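Local coordinates for IclR family transcriptional regulator (Brucella abortus, PDB 5WHM), which acts as an IclR-type transcriptional repressor, probably binding DNA through a winged helix-turn-helix domain joined to a GAF-like C-terminal domain, at residues 61-73 with 80-92. Sequence-based numbering, arbitrary orientation.
Sequences RLTHTLVRLGYLR and LYQLDIGILRLGY. With EDO (1,2-ethanediol), chain I.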
loop_
_atom_site.group_PDB
_atom_site.type_symbol
_atom_site.label_atom_id
_atom_site.label_comp_id
_atom_site.label_asym_id
_atom_site.label_seq_id
_atom_site.Cartn_x
_atom_site.Cartn_y
_atom_site.Cartn_z
ATOM N N ARG C 61 -1.583 15.689 19.300
ATOM C CA ARG C 61 -0.309 15.008 19.544
ATOM C C ARG C 61 -0.075 13.905 18.518
ATOM O O ARG C 61 1.043 13.738 18.018
ATOM C CB ARG C 61 -0.268 14.414 20.961
ATOM C CG ARG C 61 -0.338 15.418 22.111
ATOM C CD ARG C 61 -0.172 14.701 23.458
ATOM N NE ARG C 61 1.122 14.025 23.515
ATOM C CZ ARG C 61 1.500 13.190 24.472
ATOM N NH1 ARG C 61 0.687 12.923 25.486
ATOM N NH2 ARG C 61 2.701 12.631 24.417
ATOM N N LEU C 62 -1.124 13.138 18.191
ATOM C CA LEU C 62 -0.968 12.024 17.257
ATOM C C LEU C 62 -0.593 12.509 15.857
ATOM O O LEU C 62 0.344 11.972 15.236
ATOM C CB LEU C 62 -2.255 11.184 17.221
ATOM C CG LEU C 62 -2.603 10.562 18.576
ATOM C CD1 LEU C 62 -4.063 10.050 18.599
ATOM C CD2 LEU C 62 -1.600 9.458 18.868
ATOM N N THR C 63 -1.296 13.533 15.352
ATOM C CA THR C 63 -0.976 14.031 14.019
ATOM C C THR C 63 0.391 14.705 13.992
ATOM O O THR C 63 1.129 14.549 13.016
ATOM C CB THR C 63 -2.058 14.984 13.483
ATOM O OG1 THR C 63 -2.256 16.060 14.386
ATOM C CG2 THR C 63 -3.441 14.265 13.254
ATOM N N HIS C 64 0.742 15.463 15.041
ATOM C CA HIS C 64 2.089 16.042 15.115
ATOM C C HIS C 64 3.151 14.957 15.009
ATOM O O HIS C 64 4.125 15.086 14.250
ATOM C CB HIS C 64 2.261 16.819 16.424
ATOM C CG HIS C 64 3.689 17.160 16.734
ATOM N ND1 HIS C 64 4.326 18.243 16.172
ATOM C CD2 HIS C 64 4.599 16.560 17.541
ATOM C CE1 HIS C 64 5.569 18.307 16.631
ATOM N NE2 HIS C 64 5.757 17.307 17.478
ATOM N N THR C 65 2.974 13.874 15.777
ATOM C CA THR C 65 3.900 12.746 15.716
ATOM C C THR C 65 3.962 12.140 14.308
ATOM O O THR C 65 5.047 11.840 13.789
ATOM C CB THR C 65 3.450 11.709 16.753
ATOM O OG1 THR C 65 3.441 12.350 18.021
ATOM C CG2 THR C 65 4.370 10.469 16.790
ATOM N N LEU C 66 2.800 11.907 13.694
ATOM C CA LEU C 66 2.770 11.270 12.379
ATOM C C LEU C 66 3.444 12.154 11.329
ATOM O O LEU C 66 4.123 11.649 10.429
ATOM C CB LEU C 66 1.307 10.936 11.995
ATOM C CG LEU C 66 0.700 9.834 12.871
ATOM C CD1 LEU C 66 -0.865 9.760 12.712
ATOM C CD2 LEU C 66 1.336 8.482 12.531
ATOM N N VAL C 67 3.285 13.479 11.440
ATOM C CA VAL C 67 3.988 14.389 10.527
ATOM C C VAL C 67 5.504 14.322 10.734
ATOM O O VAL C 67 6.273 14.225 9.771
ATOM C CB VAL C 67 3.447 15.821 10.683
ATOM C CG1 VAL C 67 4.304 16.830 9.854
ATOM C CG2 VAL C 67 1.957 15.849 10.267
ATOM N N ARG C 68 5.963 14.364 11.984
ATOM C CA ARG C 68 7.415 14.327 12.175
ATOM C C ARG C 68 8.009 13.027 11.645
ATOM O O ARG C 68 9.163 13.004 11.207
ATOM C CB ARG C 68 7.781 14.513 13.646
ATOM C CG ARG C 68 7.559 15.923 14.141
ATOM C CD ARG C 68 8.377 16.220 15.391
ATOM N NE ARG C 68 9.814 16.124 15.148
ATOM C CZ ARG C 68 10.724 16.080 16.114
ATOM N NH1 ARG C 68 10.324 16.110 17.385
ATOM N NH2 ARG C 68 12.024 15.993 15.811
ATOM N N LEU C 69 7.233 11.944 11.668
ATOM C CA LEU C 69 7.717 10.645 11.244
ATOM C C LEU C 69 7.633 10.445 9.735
ATOM O O LEU C 69 8.272 9.528 9.234
ATOM C CB LEU C 69 6.899 9.533 11.943
ATOM C CG LEU C 69 7.084 9.324 13.457
ATOM C CD1 LEU C 69 5.970 8.362 14.016
ATOM C CD2 LEU C 69 8.455 8.759 13.696
ATOM N N GLY C 70 6.864 11.268 9.017
ATOM C CA GLY C 70 6.709 11.113 7.579
ATOM C C GLY C 70 5.505 10.299 7.142
ATOM O O GLY C 70 5.425 9.958 5.959
ATOM N N TYR C 71 4.581 9.952 8.056
ATOM C CA TYR C 71 3.341 9.248 7.670
ATOM C C TYR C 71 2.211 10.192 7.303
ATOM O O TYR C 71 1.274 9.785 6.598
ATOM C CB TYR C 71 2.839 8.343 8.804
ATOM C CG TYR C 71 3.886 7.339 9.198
ATOM C CD1 TYR C 71 4.282 6.332 8.304
ATOM C CD2 TYR C 71 4.481 7.386 10.469
ATOM C CE1 TYR C 71 5.270 5.422 8.647
ATOM C CE2 TYR C 71 5.469 6.470 10.822
ATOM C CZ TYR C 71 5.849 5.493 9.897
ATOM O OH TYR C 71 6.813 4.564 10.230
ATOM N N LEU C 72 2.211 11.407 7.842
ATOM C CA LEU C 72 1.310 12.452 7.382
ATOM C C LEU C 72 2.147 13.597 6.857
ATOM O O LEU C 72 3.285 13.789 7.282
ATOM C CB LEU C 72 0.398 12.983 8.506
ATOM C CG LEU C 72 -0.661 12.031 9.065
ATOM C CD1 LEU C 72 -1.407 12.819 10.168
ATOM C CD2 LEU C 72 -1.657 11.604 7.952
ATOM N N ARG C 73 1.564 14.406 5.978
ATOM C CA ARG C 73 2.147 15.692 5.648
ATOM C C ARG C 73 1.124 16.757 5.988
ATOM O O ARG C 73 -0.071 16.473 6.073
ATOM C CB ARG C 73 2.591 15.782 4.177
ATOM C CG ARG C 73 1.512 15.438 3.154
ATOM C CD ARG C 73 2.092 15.579 1.737
ATOM N NE ARG C 73 1.086 15.318 0.718
ATOM C CZ ARG C 73 0.996 14.188 0.012
ATOM N NH1 ARG C 73 1.879 13.206 0.184
ATOM N NH2 ARG C 73 0.027 14.044 -0.884
ATOM N N LEU C 80 -4.045 21.528 7.160
ATOM C CA LEU C 80 -4.686 20.231 6.922
ATOM C C LEU C 80 -3.656 19.146 6.623
ATOM O O LEU C 80 -2.559 19.422 6.121
ATOM C CB LEU C 80 -5.684 20.356 5.762
ATOM C CG LEU C 80 -6.770 21.387 6.084
ATOM C CD1 LEU C 80 -7.760 21.593 4.934
ATOM C CD2 LEU C 80 -7.511 21.005 7.386
ATOM N N TYR C 81 -4.021 17.897 6.923
ATOM C CA TYR C 81 -3.149 16.740 6.761
ATOM C C TYR C 81 -3.576 15.856 5.589
ATOM O O TYR C 81 -4.760 15.772 5.236
ATOM C CB TYR C 81 -3.125 15.855 8.011
ATOM C CG TYR C 81 -2.814 16.645 9.267
ATOM C CD1 TYR C 81 -1.490 16.956 9.621
ATOM C CD2 TYR C 81 -3.836 17.116 10.065
ATOM C CE1 TYR C 81 -1.207 17.710 10.797
ATOM C CE2 TYR C 81 -3.575 17.867 11.215
ATOM C CZ TYR C 81 -2.265 18.158 11.568
ATOM O OH TYR C 81 -2.046 18.916 12.702
ATOM N N GLN C 82 -2.589 15.141 5.039
ATOM C CA GLN C 82 -2.801 14.061 4.082
ATOM C C GLN C 82 -1.820 12.954 4.406
ATOM O O GLN C 82 -0.754 13.211 4.994
ATOM C CB GLN C 82 -2.580 14.522 2.635
ATOM C CG GLN C 82 -3.486 15.571 2.162
ATOM C CD GLN C 82 -3.353 15.751 0.669
ATOM O OE1 GLN C 82 -2.279 16.078 0.168
ATOM N NE2 GLN C 82 -4.443 15.513 -0.057
ATOM N N LEU C 83 -2.170 11.726 4.016
ATOM C CA LEU C 83 -1.228 10.611 4.137
ATOM C C LEU C 83 0.028 10.926 3.319
ATOM O O LEU C 83 -0.053 11.503 2.232
ATOM C CB LEU C 83 -1.844 9.296 3.613
ATOM C CG LEU C 83 -3.042 8.779 4.448
ATOM C CD1 LEU C 83 -3.666 7.565 3.731
ATOM C CD2 LEU C 83 -2.589 8.412 5.863
ATOM N N ASP C 84 1.183 10.469 3.805
ATOM C CA ASP C 84 2.423 10.728 3.085
ATOM C C ASP C 84 3.175 9.419 2.808
ATOM O O ASP C 84 2.765 8.323 3.225
ATOM C CB ASP C 84 3.295 11.737 3.863
ATOM C CG ASP C 84 4.301 12.496 2.964
ATOM O OD1 ASP C 84 4.395 12.262 1.733
ATOM O OD2 ASP C 84 4.999 13.362 3.533
ATOM N N ILE C 85 4.301 9.579 2.097
ATOM C CA ILE C 85 5.052 8.482 1.482
ATOM C C ILE C 85 5.437 7.426 2.497
ATOM O O ILE C 85 5.551 6.238 2.159
ATOM C CB ILE C 85 6.343 9.016 0.806
ATOM C CG1 ILE C 85 6.035 10.187 -0.137
ATOM C CG2 ILE C 85 7.079 7.857 0.084
ATOM C CD1 ILE C 85 4.898 9.885 -1.144
ATOM N N GLY C 86 5.715 7.831 3.738
ATOM C CA GLY C 86 6.138 6.836 4.699
ATOM C C GLY C 86 5.105 5.757 4.939
ATOM O O GLY C 86 5.464 4.662 5.375
ATOM N N ILE C 87 3.839 6.012 4.602
ATOM C CA ILE C 87 2.822 4.952 4.739
ATOM C C ILE C 87 3.219 3.718 3.923
ATOM O O ILE C 87 3.012 2.572 4.354
ATOM C CB ILE C 87 1.433 5.488 4.320
ATOM C CG1 ILE C 87 0.931 6.575 5.289
ATOM C CG2 ILE C 87 0.372 4.362 4.206
ATOM C CD1 ILE C 87 0.514 6.024 6.679
ATOM N N LEU C 88 3.822 3.921 2.742
ATOM C CA LEU C 88 4.145 2.765 1.888
ATOM C C LEU C 88 5.255 1.894 2.457
ATOM O O LEU C 88 5.328 0.707 2.124
ATOM C CB LEU C 88 4.521 3.213 0.457
ATOM C CG LEU C 88 3.439 4.024 -0.253
ATOM C CD1 LEU C 88 3.961 4.599 -1.580
ATOM C CD2 LEU C 88 2.193 3.155 -0.515
ATOM N N ARG C 89 6.096 2.434 3.323
ATOM C CA ARG C 89 7.181 1.678 3.939
ATOM C C ARG C 89 6.678 0.722 5.018
ATOM O O ARG C 89 7.472 -0.050 5.571
ATOM C CB ARG C 89 8.195 2.634 4.598
ATOM C CG ARG C 89 8.766 3.782 3.748
ATOM C CD ARG C 89 9.698 3.258 2.661
ATOM N NE ARG C 89 10.880 2.488 3.106
ATOM C CZ ARG C 89 12.075 2.991 3.445
ATOM N NH1 ARG C 89 13.069 2.162 3.753
ATOM N NH2 ARG C 89 12.297 4.302 3.522
ATOM N N LEU C 90 5.421 0.838 5.417
ATOM C CA LEU C 90 4.845 -0.124 6.351
ATOM C C LEU C 90 4.576 -1.485 5.710
ATOM O O LEU C 90 4.227 -2.438 6.427
ATOM C CB LEU C 90 3.541 0.437 6.921
ATOM C CG LEU C 90 3.672 1.812 7.620
ATOM C CD1 LEU C 90 2.275 2.358 7.991
ATOM C CD2 LEU C 90 4.559 1.711 8.834
ATOM N N GLY C 91 4.700 -1.601 4.393
ATOM C CA GLY C 91 4.649 -2.910 3.755
ATOM C C GLY C 91 3.765 -3.041 2.525
ATOM O O GLY C 91 3.478 -4.176 2.121
ATOM N N TYR C 92 3.352 -1.928 1.897
ATOM C CA TYR C 92 2.428 -2.025 0.756
ATOM C C TYR C 92 2.948 -2.963 -0.350
ATOM O O TYR C 92 2.207 -3.839 -0.829
ATOM C CB TYR C 92 2.152 -0.624 0.185
ATOM C CG TYR C 92 1.249 -0.638 -1.031
ATOM C CD1 TYR C 92 -0.138 -0.605 -0.891
ATOM C CD2 TYR C 92 1.783 -0.693 -2.318
ATOM C CE1 TYR C 92 -0.990 -0.618 -2.003
ATOM C CE2 TYR C 92 0.944 -0.724 -3.434
ATOM C CZ TYR C 92 -0.440 -0.711 -3.256
ATOM O OH TYR C 92 -1.228 -0.702 -4.356
HETATM C C1 EDO I . 7.399 11.212 3.609
HETATM O O1 EDO I . 8.329 10.377 4.303
HETATM C C2 EDO I . 8.090 12.485 3.126
HETATM O O2 EDO I . 8.708 13.139 4.242
HETATM O O HOH W 1 -1.059 18.624 15.272
HETATM O O HOH W 2 5.639 14.108 6.169
#
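Arg73 and Gln82 exchange two backbone hydrogen bonds, Arg73 N to Gln82 O (2.8 Å) and Gln82 N to Arg73 O, and Asp84 N extends the pairing to Tyr71 O. Past the strand end, Gly86 N donates to Gly70 O at 3.1 Å. Gly70, with positive phi, closes helix 56-69 in a Schellman motif.

Among the polar side chains, Arg73 runs extended from CG to NE, and Leu83 O lies over one face of its guanidinium. At the guanidinium edge, Arg73 NH1 forms a salt bridge with Asp84 OD1 (3.1 Å), which lies in the guanidinium plane, although the carboxylate itself stands perpendicular and is entered from above. Ile85 N reaches the same oxygen from the opposite face, so OD1 is gripped twice. Arg73 NH2 meets Gln82 OE1 at 3.2 Å from above the amide plane. A water joins Asp84 OD2 to Leu72 O.

The two strands form the β-hairpin wing of the winged helix-turn-helix domain, and helix 56-69, probably its DNA-recognition helix, packs against the hairpin.

In this packing Thr63 CB sits over one face of the Tyr81 ring, a CH-pi contact 3.9 Å from the centroid, while Val67 CG2 touches Tyr81 CD1 at 3.7 Å. A water bridges Thr63 OG1 and Tyr81 OH; Asn45 also bonds the threonine hydroxyl. The Tyr71 ring presents its edge to Gly86 O, and Tyr71 CE1 meets Leu90 CD2 at 3.8 Å.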